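Apc35852 (Geobacillus stearothermophilus, PDB 1U9C) is of unknown function but belongs to the DJ-1/PfpI family, whose members include proteins described as chaperones and cysteine proteases. Local coordinates at residues M10-H15 and G53-D58. Residues are numbered along the deposited sequence; the frame is centred on the assembly and turned at random.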
# COMPACT_ATOMS: atom_id res chain seq x y z
N MET A 10 2.01 -7.51 -4.81
CA MET A 10 2.14 -6.05 -4.65
C MET A 10 1.22 -5.33 -5.59
O MET A 10 1.17 -5.76 -6.76
CB MET A 10 3.59 -5.62 -4.89
CG MET A 10 4.56 -6.29 -3.90
SD MET A 10 6.27 -5.67 -4.00
CE MET A 10 6.09 -4.10 -3.17
N VAL A 11 0.47 -4.35 -5.11
CA VAL A 11 -0.49 -3.66 -5.98
C VAL A 11 -0.24 -2.17 -5.88
O VAL A 11 -0.23 -1.59 -4.80
CB VAL A 11 -1.94 -3.98 -5.58
CG1 VAL A 11 -2.89 -3.36 -6.60
CG2 VAL A 11 -2.20 -5.46 -5.48
N VAL A 12 -0.03 -1.54 -7.04
CA VAL A 12 0.24 -0.12 -7.13
C VAL A 12 -0.80 0.61 -8.01
O VAL A 12 -1.52 0.06 -8.82
CB VAL A 12 1.67 0.16 -7.64
CG1 VAL A 12 2.67 -0.49 -6.72
CG2 VAL A 12 1.86 -0.32 -9.10
N THR A 13 -0.83 1.94 -7.78
CA THR A 13 -1.70 2.87 -8.53
C THR A 13 -1.24 3.06 -9.96
O THR A 13 -0.09 2.83 -10.33
CB THR A 13 -1.71 4.22 -7.78
OG1 THR A 13 -2.67 5.13 -8.36
CG2 THR A 13 -0.38 4.94 -7.85
N ASN A 14 -2.19 3.48 -10.80
CA ASN A 14 -1.92 3.98 -12.12
C ASN A 14 -2.44 5.41 -12.32
O ASN A 14 -2.43 5.90 -13.45
CB ASN A 14 -2.56 3.12 -13.21
CG ASN A 14 -2.18 1.68 -13.12
OD1 ASN A 14 -2.78 0.95 -12.37
ND2 ASN A 14 -1.16 1.24 -13.89
N HIS A 15 -2.80 6.09 -11.23
CA HIS A 15 -3.46 7.37 -11.34
C HIS A 15 -2.53 8.53 -11.35
O HIS A 15 -1.66 8.62 -10.47
CB HIS A 15 -4.45 7.56 -10.21
CG HIS A 15 -5.38 8.68 -10.43
ND1 HIS A 15 -6.54 8.51 -11.13
CD2 HIS A 15 -5.28 10.00 -10.15
CE1 HIS A 15 -7.14 9.70 -11.28
NE2 HIS A 15 -6.40 10.62 -10.67
N GLY A 53 0.35 -2.76 -17.07
CA GLY A 53 1.19 -1.91 -17.87
C GLY A 53 2.17 -1.05 -17.12
O GLY A 53 2.57 -1.36 -15.99
N GLU A 54 2.57 0.04 -17.74
CA GLU A 54 3.60 0.90 -17.22
C GLU A 54 3.09 1.87 -16.17
O GLU A 54 2.22 2.70 -16.49
CB GLU A 54 4.30 1.69 -18.35
CG GLU A 54 5.39 2.64 -17.92
CD GLU A 54 6.22 3.16 -19.10
OE1 GLU A 54 5.78 3.10 -20.27
OE2 GLU A 54 7.35 3.63 -18.87
N VAL A 55 3.54 1.78 -14.93
CA VAL A 55 3.03 2.53 -13.81
C VAL A 55 3.63 3.92 -13.79
O VAL A 55 4.85 4.09 -13.86
CB VAL A 55 3.36 1.77 -12.58
CG1 VAL A 55 3.16 2.58 -11.35
CG2 VAL A 55 2.53 0.50 -12.52
N PRO A 56 2.83 4.96 -13.65
CA PRO A 56 3.36 6.32 -13.55
C PRO A 56 3.90 6.58 -12.15
O PRO A 56 3.33 6.12 -11.16
CB PRO A 56 2.11 7.19 -13.78
CG PRO A 56 0.99 6.36 -13.21
CD PRO A 56 1.36 4.91 -13.54
N LEU A 57 5.00 7.32 -12.07
CA LEU A 57 5.60 7.61 -10.81
C LEU A 57 5.30 9.06 -10.42
O LEU A 57 5.34 9.96 -11.27
CB LEU A 57 7.13 7.42 -10.91
CG LEU A 57 7.53 5.99 -11.36
CD1 LEU A 57 9.09 5.82 -11.47
CD2 LEU A 57 6.91 4.95 -10.39
N ASP A 58 5.05 9.28 -9.16
CA ASP A 58 4.88 10.65 -8.64
C ASP A 58 6.17 11.36 -8.94
O ASP A 58 7.24 10.88 -8.56
CB ASP A 58 4.57 10.66 -7.19
CG ASP A 58 4.21 12.03 -6.67
OD1 ASP A 58 5.02 12.96 -6.82
OD2 ASP A 58 3.05 12.26 -6.19
O HOH W 1 -0.47 2.91 -16.16
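The pyrrolidine ring of Pro56 brings its CG over one face of the peptide joining Asn14 to His15, 3.7 Å from Asn14 C, while its CD lies against Asn14 CA. The other flat group, the Asn14 carboxamide, has Val55 CG2 obliquely above its plane at the amide end, 4.0 Å from ND2. Its edges are polar: OD1 accepts from Gln51 N, and ND2 bonds Ser49 OG and a water. In this alpha/beta fold of the DJ-1/PfpI family, strands 7-12 and 44-49 are parallel neighbours in the central sheet, and the chain leaving the C-terminal end of strand 7-12 is covered by the loop that follows strand 44-49. Val55 supplies the apolar part of that cover. With CG1 anti to its backbone N (chi1 167°), both methyls meet the other segment: CG2 packs on Val12 CG2 at 3.6 Å, and CG1 comes to 3.4 Å from Thr13 O, a buried carbonyl with no hydrogen-bonding partner in the model. An alanine in place of Val55 would probably open a gap beside Val12 CG2 and remove the methyl that lies over the amide end of the Asn14 carboxamide. The polar link between the segments is indirect, since one water accepts from Asn14 ND2 at 2.9 Å and donates to Glu54 O at 2.7 Å. Behind the contact, Asp104 hydrogen-bonds through OD1 with Thr13 OG1 and through OD2 with Asn14 N, on the bend that leaves the strand. That bend is an ST turn, in which His15 N donates to Thr13 OG1 over 3.0 Å, nearly straight at 166°.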